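Local coordinates for protein jasmonate-induced oxygenase 2 (Arabidopsis thaliana, PDB 6LSV) that hydroxylates the stress hormone jasmonate to 12-hydroxyjasmonate, using iron, 2-oxoglutarate and molecular oxygen, and so takes part in jasmonate-mediated defence signalling, at residues W3-Q11 / Y118-K129; A131-Y139 / C215-S225. One frame throughout, in Å; residues are numbered along the deposited sequence.

Overall arrangement
Both contacts lie on the same side of the chain's centre, about 13 Å apart between their centres, and meet at one edge of the main β-sheet. Contact 1 packs the N-terminal segment 3-11 against the edge strand 120-122 and the loop after it; it is only partly buried, and built from arginines, a carboxylate and aromatic rings. Contact 2 is a more buried junction between the lead-in to the adjacent strand 137-144 and segment 215-225, held by the D134 carboxylate, backbone hydrogen bonds and a tryptophan face. Probable hydrogen bonds from S123 to D137 and R124 to Y138 tie the two together. Contact 1 reaches the jasmonate pocket; contact 2 approaches jasmonate and 2-oxoglutarate through L224.

Contact 1: residues W3-Q11 / Y118-K129; sequences WPEPIVRVQ and YEGYGSRLGVEK. With JAA ({(1R,2R)-3-oxo-2-[(2Z)-pent-2-en-1-yl]cyclopentyl}acetic acid), chain D.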
loop_
_atom_site.group_PDB
_atom_site.type_symbol
_atom_site.label_atom_id
_atom_site.label_comp_id
_atom_site.label_asym_id
_atom_site.label_seq_id
_atom_site.Cartn_x
_atom_site.Cartn_y
_atom_site.Cartn_z
ATOM N N TRP A 3 5.756 -20.042 -8.907
ATOM C CA TRP A 3 6.812 -19.580 -8.026
ATOM C C TRP A 3 8.079 -20.413 -8.226
ATOM O O TRP A 3 8.003 -21.602 -8.546
ATOM C CB TRP A 3 6.360 -19.670 -6.572
ATOM C CG TRP A 3 5.035 -19.024 -6.301
ATOM C CD1 TRP A 3 3.844 -19.654 -6.075
ATOM C CD2 TRP A 3 4.770 -17.619 -6.199
ATOM N NE1 TRP A 3 2.853 -18.729 -5.850
ATOM C CE2 TRP A 3 3.394 -17.472 -5.922
ATOM C CE3 TRP A 3 5.560 -16.472 -6.321
ATOM C CZ2 TRP A 3 2.794 -16.227 -5.766
ATOM C CZ3 TRP A 3 4.960 -15.236 -6.167
ATOM C CH2 TRP A 3 3.591 -15.124 -5.892
ATOM N N PRO A 4 9.259 -19.814 -8.040
ATOM C CA PRO A 4 10.503 -20.585 -8.196
ATOM C C PRO A 4 10.687 -21.666 -7.146
ATOM O O PRO A 4 11.547 -22.539 -7.326
ATOM C CB PRO A 4 11.597 -19.514 -8.085
ATOM C CG PRO A 4 10.966 -18.420 -7.288
ATOM C CD PRO A 4 9.523 -18.404 -7.705
ATOM N N GLU A 5 9.899 -21.647 -6.075
ATOM C CA GLU A 5 10.056 -22.550 -4.945
ATOM C C GLU A 5 8.738 -22.586 -4.188
ATOM O O GLU A 5 7.923 -21.665 -4.320
ATOM C CB GLU A 5 11.197 -22.086 -4.026
ATOM C CG GLU A 5 11.239 -20.583 -3.849
ATOM C CD GLU A 5 12.458 -20.116 -3.090
ATOM O OE1 GLU A 5 13.330 -20.955 -2.784
ATOM O OE2 GLU A 5 12.537 -18.905 -2.793
ATOM N N PRO A 6 8.488 -23.633 -3.400
ATOM C CA PRO A 6 7.221 -23.692 -2.657
ATOM C C PRO A 6 7.133 -22.585 -1.619
ATOM O O PRO A 6 8.141 -22.122 -1.077
ATOM C CB PRO A 6 7.251 -25.078 -1.998
ATOM C CG PRO A 6 8.672 -25.498 -2.017
ATOM C CD PRO A 6 9.296 -24.849 -3.215
ATOM N N ILE A 7 5.904 -22.161 -1.345
ATOM C CA ILE A 7 5.648 -21.027 -0.463
ATOM C C ILE A 7 5.596 -21.513 0.979
ATOM O O ILE A 7 4.902 -22.485 1.296
ATOM C CB ILE A 7 4.340 -20.314 -0.843
ATOM C CG1 ILE A 7 4.592 -19.186 -1.845
ATOM C CG2 ILE A 7 3.709 -19.701 0.377
ATOM C CD1 ILE A 7 5.372 -19.593 -3.052
ATOM N N VAL A 8 6.326 -20.833 1.855
ATOM C CA VAL A 8 6.234 -21.047 3.292
ATOM C C VAL A 8 5.358 -19.944 3.868
ATOM O O VAL A 8 5.645 -18.755 3.683
ATOM C CB VAL A 8 7.620 -21.050 3.950
ATOM C CG1 VAL A 8 7.484 -20.944 5.454
ATOM C CG2 VAL A 8 8.379 -22.299 3.567
ATOM N N ARG A 9 4.287 -20.326 4.556
ATOM C CA ARG A 9 3.410 -19.345 5.187
ATOM C C ARG A 9 4.034 -18.884 6.496
ATOM O O ARG A 9 4.250 -19.693 7.404
ATOM C CB ARG A 9 2.024 -19.934 5.422
ATOM C CG ARG A 9 1.389 -20.513 4.173
ATOM C CD ARG A 9 1.271 -19.475 3.070
ATOM N NE ARG A 9 0.659 -20.041 1.873
ATOM C CZ ARG A 9 0.433 -19.363 0.751
ATOM N NH1 ARG A 9 0.771 -18.084 0.666
ATOM N NH2 ARG A 9 -0.127 -19.967 -0.288
ATOM N N VAL A 10 4.327 -17.584 6.592
ATOM C CA VAL A 10 5.009 -17.048 7.768
ATOM C C VAL A 10 4.246 -17.382 9.042
ATOM O O VAL A 10 4.847 -17.557 10.110
ATOM C CB VAL A 10 5.220 -15.528 7.606
ATOM C CG1 VAL A 10 6.113 -14.993 8.704
ATOM C CG2 VAL A 10 5.824 -15.227 6.246
ATOM N N GLN A 11 2.919 -17.502 8.951
ATOM C CA GLN A 11 2.138 -17.922 10.109
ATOM C C GLN A 11 2.556 -19.307 10.587
ATOM O O GLN A 11 2.562 -19.578 11.794
ATOM C CB GLN A 11 0.648 -17.898 9.775
ATOM C CG GLN A 11 -0.241 -18.129 10.978
ATOM C CD GLN A 11 -1.675 -18.426 10.597
ATOM O OE1 GLN A 11 -2.032 -18.423 9.416
ATOM N NE2 GLN A 11 -2.509 -18.684 11.597
ATOM N N TYR A 118 -1.615 -12.630 -8.748
ATOM C CA TYR A 118 -1.324 -12.359 -7.343
ATOM C C TYR A 118 -2.585 -12.363 -6.484
ATOM O O TYR A 118 -2.503 -12.189 -5.263
ATOM C CB TYR A 118 -0.581 -11.027 -7.192
ATOM C CG TYR A 118 0.924 -11.147 -7.276
ATOM C CD1 TYR A 118 1.677 -11.471 -6.156
ATOM C CD2 TYR A 118 1.593 -10.937 -8.478
ATOM C CE1 TYR A 118 3.057 -11.580 -6.228
ATOM C CE2 TYR A 118 2.970 -11.045 -8.560
ATOM C CZ TYR A 118 3.696 -11.364 -7.432
ATOM O OH TYR A 118 5.065 -11.469 -7.509
ATOM N N GLU A 119 -3.749 -12.565 -7.103
ATOM C CA GLU A 119 -5.002 -12.573 -6.356
ATOM C C GLU A 119 -5.038 -13.756 -5.402
ATOM O O GLU A 119 -4.760 -14.894 -5.793
ATOM C CB GLU A 119 -6.197 -12.647 -7.308
ATOM C CG GLU A 119 -6.441 -11.406 -8.139
ATOM C CD GLU A 119 -7.408 -11.669 -9.280
ATOM O OE1 GLU A 119 -7.047 -12.428 -10.202
ATOM O OE2 GLU A 119 -8.532 -11.128 -9.251
ATOM N N GLY A 120 -5.378 -13.486 -4.142
ATOM C CA GLY A 120 -5.622 -14.531 -3.172
ATOM C C GLY A 120 -4.665 -14.447 -1.995
ATOM O O GLY A 120 -4.218 -13.359 -1.610
ATOM N N TYR A 121 -4.361 -15.613 -1.435
ATOM C CA TYR A 121 -3.572 -15.741 -0.217
ATOM C C TYR A 121 -2.099 -15.869 -0.592
ATOM O O TYR A 121 -1.704 -16.837 -1.251
ATOM C CB TYR A 121 -4.061 -16.956 0.570
ATOM C CG TYR A 121 -3.297 -17.297 1.827
ATOM C CD1 TYR A 121 -3.074 -16.343 2.812
ATOM C CD2 TYR A 121 -2.837 -18.588 2.048
ATOM C CE1 TYR A 121 -2.387 -16.663 3.970
ATOM C CE2 TYR A 121 -2.153 -18.920 3.200
ATOM C CZ TYR A 121 -1.930 -17.956 4.158
ATOM O OH TYR A 121 -1.246 -18.284 5.305
ATOM N N GLY A 122 -1.288 -14.889 -0.177
ATOM C CA GLY A 122 0.098 -14.831 -0.581
ATOM C C GLY A 122 1.038 -14.689 0.602
ATOM O O GLY A 122 0.648 -14.281 1.695
ATOM N N SER A 123 2.304 -15.040 0.355
ATOM C CA SER A 123 3.358 -14.877 1.352
ATOM C C SER A 123 4.626 -14.229 0.816
ATOM O O SER A 123 5.527 -13.947 1.612
ATOM C CB SER A 123 3.727 -16.230 1.976
ATOM O OG SER A 123 2.863 -16.527 3.061
ATOM N N ARG A 124 4.736 -13.974 -0.485
ATOM C CA ARG A 124 5.909 -13.306 -1.025
ATOM C C ARG A 124 5.493 -12.449 -2.211
ATOM O O ARG A 124 4.399 -12.597 -2.764
ATOM C CB ARG A 124 6.995 -14.312 -1.435
ATOM C CG ARG A 124 6.703 -15.051 -2.733
ATOM C CD ARG A 124 7.800 -16.045 -3.069
ATOM N NE ARG A 124 8.878 -15.427 -3.834
ATOM C CZ ARG A 124 10.127 -15.879 -3.873
ATOM N NH1 ARG A 124 10.469 -16.963 -3.190
ATOM N NH2 ARG A 124 11.037 -15.244 -4.597
ATOM N N LEU A 125 6.388 -11.543 -2.593
ATOM C CA LEU A 125 6.182 -10.651 -3.725
ATOM C C LEU A 125 7.460 -10.658 -4.548
ATOM O O LEU A 125 8.532 -10.313 -4.039
ATOM C CB LEU A 125 5.829 -9.239 -3.246
ATOM C CG LEU A 125 5.574 -8.108 -4.242
ATOM C CD1 LEU A 125 4.526 -8.503 -5.267
ATOM C CD2 LEU A 125 5.134 -6.859 -3.487
ATOM N N GLY A 126 7.355 -11.075 -5.804
ATOM C CA GLY A 126 8.515 -11.304 -6.637
ATOM C C GLY A 126 8.788 -12.786 -6.834
ATOM O O GLY A 126 8.257 -13.655 -6.138
ATOM N N VAL A 127 9.646 -13.073 -7.811
ATOM C CA VAL A 127 9.818 -14.450 -8.261
ATOM C C VAL A 127 11.290 -14.840 -8.343
ATOM O O VAL A 127 11.640 -15.789 -9.053
ATOM C CB VAL A 127 9.118 -14.663 -9.619
ATOM C CG1 VAL A 127 7.616 -14.503 -9.467
ATOM C CG2 VAL A 127 9.654 -13.690 -10.659
ATOM N N GLU A 128 12.158 -14.122 -7.626
ATOM C CA GLU A 128 13.564 -14.499 -7.540
ATOM C C GLU A 128 13.720 -15.675 -6.577
ATOM O O GLU A 128 13.170 -15.656 -5.467
ATOM C CB GLU A 128 14.414 -13.312 -7.089
ATOM C CG GLU A 128 15.863 -13.301 -7.627
ATOM C CD GLU A 128 15.966 -13.533 -9.140
ATOM O OE1 GLU A 128 15.978 -14.702 -9.597
ATOM O OE2 GLU A 128 16.026 -12.527 -9.879
ATOM N N LYS A 129 14.462 -16.709 -7.002
ATOM C CA LYS A 129 14.469 -17.958 -6.243
ATOM C C LYS A 129 15.258 -17.859 -4.942
ATOM O O LYS A 129 14.894 -18.502 -3.952
ATOM C CB LYS A 129 15.025 -19.101 -7.081
ATOM C CG LYS A 129 14.731 -20.460 -6.449
ATOM C CD LYS A 129 15.659 -21.562 -6.911
ATOM C CE LYS A 129 16.207 -22.367 -5.738
ATOM N NZ LYS A 129 17.577 -22.884 -6.021
HETATM O O01 JAA D . 0.667 -7.361 -3.447
HETATM O O02 JAA D . -1.039 -3.549 -8.247
HETATM O O03 JAA D . 0.287 -4.860 -9.364
HETATM C C04 JAA D . 0.249 -5.385 -6.156
HETATM C C05 JAA D . 1.190 -5.733 -4.876
HETATM C C06 JAA D . 0.063 -6.756 -6.858
HETATM C C07 JAA D . 0.436 -7.716 -5.937
HETATM C C08 JAA D . 0.778 -6.922 -4.543
HETATM C C09 JAA D . 0.967 -4.701 -3.685
HETATM C C10 JAA D . 0.866 -4.453 -7.044
HETATM C C11 JAA D . 1.895 -3.497 -3.849
HETATM C C12 JAA D . -0.011 -4.277 -8.288
HETATM C C13 JAA D . 2.632 -3.046 -2.852
HETATM C C14 JAA D . 2.599 -3.710 -1.478
HETATM C C15 JAA D . 4.025 -4.037 -1.034
HETATM O O HOH W 1 0.991 -18.435 -2.260
#
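R9 bends at its second torsion (chi2 -58°), which lays its guanidinium over the ring of Y121, while R124, with CG lodged between its own backbone N and carbonyl carbon, carries its guanidinium to E5. These two arginines illustrate how a planar cation can serve as both packing surface and polar anchor. The R9 group lies nearly flat on Y121, with centres 4.2 Å apart and planes 30° from parallel; I7 CG2 closes the opposite face, and S123 OG sits at the edge. E109, outside the segments, answers its charge.

R124 meets E5 in its guanidinium plane: NH1 donates to the anti lone pair of E5 OE2 at 2.9 Å, and E5 forms a second salt bridge with R24. NE reaches the carbonyl O of G126 at 3.0 Å, tilted from that plane. P4 CG rests over one face of the same guanidinium, and P4 CB packs on K129 CB at 3.6 Å.

W3 points an edge at the face of Y118 in an offset edge-to-face pair, the planes 78° apart and W3 CH2 3.6 Å from Y118 CE1. I7 CD1 lies over one face of the indole, toward the rim, and NE1 is hydrogen-bonded to the backbone O of N113. The Y118 hydroxyl is fixed by the backbone N of G126, 2.9 Å from OH, and the backbone O of R337. Y118 CB lies 3.7 Å from C07 of jasmonate. Segment 3-11 thus backs one wall of the substrate pocket, with 120-122 an outermost strand of the main sheet in the double-stranded β-helix (jelly-roll) fold of 2-oxoglutarate oxygenases.

Contact 2: residues A131-Y139 / C215-S225; sequences ASLDWSDYY and CPRPELALGLS. With AKG (2-oxoglutaric acid), chain C.
W135 offers a broad indole face, and C215 fits onto it: SG stands 3.9 Å from the centroid of the five-membered ring, almost on the ring normal, while CB of the same residue makes a CH-π contact with that ring at 3.7 Å. The CG of W135 is anti to its backbone N (chi1 -161°), which turns the indole toward the start of 215-225, where P216 CD fits obliquely beside CZ2. At the root of the side chain, the methyl of A221 is the bump that meets W135 CB. V10 and L13 of helix 10-15, together with L21, pack on the same tryptophan, so the indole is packed between segment 215-225 and helix 10-15, with NE1 hydrogen-bonded to the backbone O of K214.

At G223 the two backbones come close, its CA 4.3 Å from that of W135. D134 CB, 3.3 Å from G223 O, and the side chain of S136 press against the G223 carbonyl. On another strand partner, V286, G223 and L224 together form a classic β bulge. W135 itself is the centre of an inverse γ turn, and its N donates almost straight to L222 O at 2.8 Å.

Next to G223, D134 grips the chain with both oxygens. OD1 takes the hydroxyl of S225, OG at 2.7 Å, on its syn side; OD2 receives the backbone N of S225 at 2.9 Å from well above the carboxylate plane. L224 lies against that carboxylate through CD1, while its other methyl, CD2, stands 3.6 Å from O2 of 2-oxoglutarate.

K27 also forms a salt bridge to D134, so the carboxylate is probably charged. Its two bonds to S225, beside the W135-L222 backbone link, would hold L222 to S225 in place and so may help to position L224, which lines the pockets of both 2-oxoglutarate and jasmonate just ahead of the iron ligand H227.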
loop_
_atom_site.group_PDB
_atom_site.type_symbol
_atom_site.label_atom_id
_atom_site.label_comp_id
_atom_site.label_asym_id
_atom_site.label_seq_id
_atom_site.Cartn_x
_atom_site.Cartn_y
_atom_site.Cartn_z
ATOM N N ALA A 131 15.732 -15.058 -3.197
ATOM C CA ALA A 131 15.524 -13.740 -2.609
ATOM C C ALA A 131 15.196 -13.821 -1.124
ATOM O O ALA A 131 14.518 -14.745 -0.665
ATOM C CB ALA A 131 14.400 -13.014 -3.348
ATOM N N SER A 132 15.688 -12.839 -0.369
ATOM C CA SER A 132 15.271 -12.688 1.016
ATOM C C SER A 132 13.765 -12.474 1.086
ATOM O O SER A 132 13.154 -11.891 0.186
ATOM C CB SER A 132 16.000 -11.517 1.673
ATOM O OG SER A 132 16.111 -11.706 3.075
ATOM N N LEU A 133 13.162 -12.954 2.167
ATOM C CA LEU A 133 11.720 -12.892 2.333
ATOM C C LEU A 133 11.353 -11.993 3.507
ATOM O O LEU A 133 12.167 -11.724 4.396
ATOM C CB LEU A 133 11.131 -14.289 2.538
ATOM C CG LEU A 133 11.372 -15.240 1.370
ATOM C CD1 LEU A 133 10.831 -16.619 1.693
ATOM C CD2 LEU A 133 10.735 -14.689 0.106
ATOM N N ASP A 134 10.104 -11.538 3.498
ATOM C CA ASP A 134 9.577 -10.680 4.544
ATOM C C ASP A 134 8.720 -11.484 5.514
ATOM O O ASP A 134 8.135 -12.512 5.156
ATOM C CB ASP A 134 8.764 -9.533 3.943
ATOM C CG ASP A 134 9.631 -8.536 3.196
ATOM O OD1 ASP A 134 10.860 -8.525 3.424
ATOM O OD2 ASP A 134 9.083 -7.767 2.378
ATOM N N TRP A 135 8.653 -11.004 6.754
ATOM C CA TRP A 135 7.931 -11.704 7.816
ATOM C C TRP A 135 6.460 -11.287 7.805
ATOM O O TRP A 135 5.954 -10.633 8.717
ATOM C CB TRP A 135 8.573 -11.430 9.170
ATOM C CG TRP A 135 8.185 -12.437 10.215
ATOM C CD1 TRP A 135 7.242 -12.288 11.191
ATOM C CD2 TRP A 135 8.725 -13.753 10.379
ATOM N NE1 TRP A 135 7.165 -13.427 11.954
ATOM C CE2 TRP A 135 8.065 -14.342 11.475
ATOM C CE3 TRP A 135 9.702 -14.490 9.703
ATOM C CZ2 TRP A 135 8.352 -15.634 11.913
ATOM C CZ3 TRP A 135 9.986 -15.772 10.139
ATOM C CH2 TRP A 135 9.316 -16.330 11.233
ATOM N N SER A 136 5.769 -11.693 6.743
ATOM C CA SER A 136 4.354 -11.374 6.641
ATOM C C SER A 136 3.683 -12.297 5.640
ATOM O O SER A 136 4.303 -12.751 4.673
ATOM C CB SER A 136 4.125 -9.918 6.219
ATOM O OG SER A 136 5.009 -9.540 5.180
ATOM N N ASP A 137 2.409 -12.568 5.897
ATOM C CA ASP A 137 1.478 -13.114 4.925
ATOM C C ASP A 137 0.525 -12.003 4.511
ATOM O O ASP A 137 0.401 -10.982 5.194
ATOM C CB ASP A 137 0.697 -14.299 5.504
ATOM C CG ASP A 137 1.603 -15.426 5.967
ATOM O OD1 ASP A 137 2.669 -15.631 5.352
ATOM O OD2 ASP A 137 1.249 -16.105 6.953
ATOM N N TYR A 138 -0.155 -12.195 3.385
ATOM C CA TYR A 138 -1.037 -11.149 2.896
ATOM C C TYR A 138 -2.140 -11.762 2.047
ATOM O O TYR A 138 -2.063 -12.918 1.623
ATOM C CB TYR A 138 -0.261 -10.094 2.095
ATOM C CG TYR A 138 0.283 -10.609 0.782
ATOM C CD1 TYR A 138 -0.469 -10.526 -0.382
ATOM C CD2 TYR A 138 1.550 -11.178 0.708
ATOM C CE1 TYR A 138 0.021 -10.998 -1.582
ATOM C CE2 TYR A 138 2.052 -11.653 -0.490
ATOM C CZ TYR A 138 1.281 -11.561 -1.633
ATOM O OH TYR A 138 1.765 -12.033 -2.835
ATOM N N TYR A 139 -3.176 -10.957 1.800
ATOM C CA TYR A 139 -4.234 -11.281 0.855
ATOM C C TYR A 139 -4.381 -10.137 -0.134
ATOM O O TYR A 139 -4.239 -8.968 0.227
ATOM C CB TYR A 139 -5.578 -11.532 1.552
ATOM C CG TYR A 139 -6.491 -12.427 0.753
ATOM C CD1 TYR A 139 -7.256 -11.921 -0.290
ATOM C CD2 TYR A 139 -6.573 -13.784 1.027
ATOM C CE1 TYR A 139 -8.085 -12.742 -1.032
ATOM C CE2 TYR A 139 -7.398 -14.613 0.293
ATOM C CZ TYR A 139 -8.150 -14.088 -0.734
ATOM O OH TYR A 139 -8.968 -14.914 -1.465
ATOM N N CYS A 215 7.544 -12.562 15.627
ATOM C CA CYS A 215 8.804 -12.942 15.026
ATOM C C CYS A 215 9.819 -13.244 16.120
ATOM O O CYS A 215 9.993 -12.431 17.036
ATOM C CB CYS A 215 9.333 -11.827 14.112
ATOM S SG CYS A 215 10.878 -12.231 13.291
ATOM N N PRO A 216 10.500 -14.391 16.064
ATOM C CA PRO A 216 11.407 -14.752 17.166
ATOM C C PRO A 216 12.599 -13.823 17.307
ATOM O O PRO A 216 13.097 -13.655 18.425
ATOM C CB PRO A 216 11.838 -16.180 16.807
ATOM C CG PRO A 216 11.601 -16.296 15.337
ATOM C CD PRO A 216 10.419 -15.437 15.033
ATOM N N ARG A 217 13.078 -13.220 16.217
ATOM C CA ARG A 217 14.200 -12.276 16.261
ATOM C C ARG A 217 13.886 -11.092 15.358
ATOM O O ARG A 217 14.455 -10.947 14.269
ATOM C CB ARG A 217 15.507 -12.957 15.845
ATOM C CG ARG A 217 15.865 -14.202 16.654
ATOM C CD ARG A 217 16.679 -13.858 17.891
ATOM N NE ARG A 217 17.646 -12.799 17.622
ATOM C CZ ARG A 217 18.933 -13.011 17.362
ATOM N NH1 ARG A 217 19.413 -14.247 17.339
ATOM N NH2 ARG A 217 19.740 -11.987 17.125
ATOM N N PRO A 218 12.988 -10.201 15.794
ATOM C CA PRO A 218 12.522 -9.130 14.899
ATOM C C PRO A 218 13.576 -8.089 14.581
ATOM O O PRO A 218 13.407 -7.349 13.604
ATOM C CB PRO A 218 11.353 -8.513 15.672
ATOM C CG PRO A 218 11.698 -8.765 17.095
ATOM C CD PRO A 218 12.356 -10.116 17.122
ATOM N N GLU A 219 14.651 -7.996 15.362
ATOM C CA GLU A 219 15.717 -7.061 15.025
ATOM C C GLU A 219 16.523 -7.504 13.808
ATOM O O GLU A 219 17.363 -6.734 13.329
ATOM C CB GLU A 219 16.642 -6.855 16.228
ATOM C CG GLU A 219 17.786 -7.849 16.334
ATOM C CD GLU A 219 17.374 -9.155 16.989
ATOM O OE1 GLU A 219 16.174 -9.324 17.300
ATOM O OE2 GLU A 219 18.258 -10.013 17.194
ATOM N N LEU A 220 16.293 -8.717 13.301
ATOM C CA LEU A 220 16.910 -9.177 12.063
ATOM C C LEU A 220 15.945 -9.185 10.890
ATOM O O LEU A 220 16.385 -9.337 9.744
ATOM C CB LEU A 220 17.471 -10.596 12.231
ATOM C CG LEU A 220 18.410 -10.918 13.392
ATOM C CD1 LEU A 220 18.776 -12.397 13.363
ATOM C CD2 LEU A 220 19.653 -10.054 13.336
ATOM N N ALA A 221 14.651 -9.035 11.143
ATOM C CA ALA A 221 13.627 -9.268 10.143
ATOM C C ALA A 221 12.889 -7.975 9.831
ATOM O O ALA A 221 13.000 -6.973 10.541
ATOM C CB ALA A 221 12.639 -10.343 10.617
ATOM N N LEU A 222 12.131 -8.014 8.740
ATOM C CA LEU A 222 11.244 -6.930 8.354
ATOM C C LEU A 222 9.910 -7.539 7.958
ATOM O O LEU A 222 9.874 -8.517 7.205
ATOM C CB LEU A 222 11.821 -6.113 7.194
ATOM C CG LEU A 222 12.852 -5.037 7.543
ATOM C CD1 LEU A 222 13.459 -4.456 6.280
ATOM C CD2 LEU A 222 12.227 -3.944 8.386
ATOM N N GLY A 223 8.821 -6.980 8.487
ATOM C CA GLY A 223 7.508 -7.411 8.043
ATOM C C GLY A 223 7.289 -7.127 6.573
ATOM O O GLY A 223 6.643 -7.911 5.872
ATOM N N LEU A 224 7.844 -6.020 6.085
ATOM C CA LEU A 224 7.760 -5.651 4.675
ATOM C C LEU A 224 8.945 -4.753 4.352
ATOM O O LEU A 224 9.135 -3.719 5.001
ATOM C CB LEU A 224 6.438 -4.944 4.385
ATOM C CG LEU A 224 6.009 -4.819 2.924
ATOM C CD1 LEU A 224 6.136 -6.154 2.205
ATOM C CD2 LEU A 224 4.584 -4.291 2.861
ATOM N N SER A 225 9.739 -5.146 3.358
ATOM C CA SER A 225 10.954 -4.424 3.009
ATOM C C SER A 225 10.631 -3.073 2.366
ATOM O O SER A 225 9.505 -2.844 1.917
ATOM C CB SER A 225 11.812 -5.275 2.072
ATOM O OG SER A 225 12.330 -6.405 2.749
HETATM C C1 AKG C . 1.508 -1.722 2.509
HETATM O O1 AKG C . 1.205 -0.755 1.766
HETATM O O2 AKG C . 1.299 -2.899 2.105
HETATM C C2 AKG C . 2.149 -1.451 3.875
HETATM O O5 AKG C . 3.197 -0.899 3.912
HETATM C C3 AKG C . 1.478 -1.872 5.190
HETATM C C4 AKG C . 1.752 -0.807 6.257
HETATM C C5 AKG C . 1.502 -1.358 7.662
HETATM O O3 AKG C . 1.138 -0.599 8.598
HETATM O O4 AKG C . 1.666 -2.584 7.881
HETATM O O HOH W 2 12.265 -10.696 7.098
#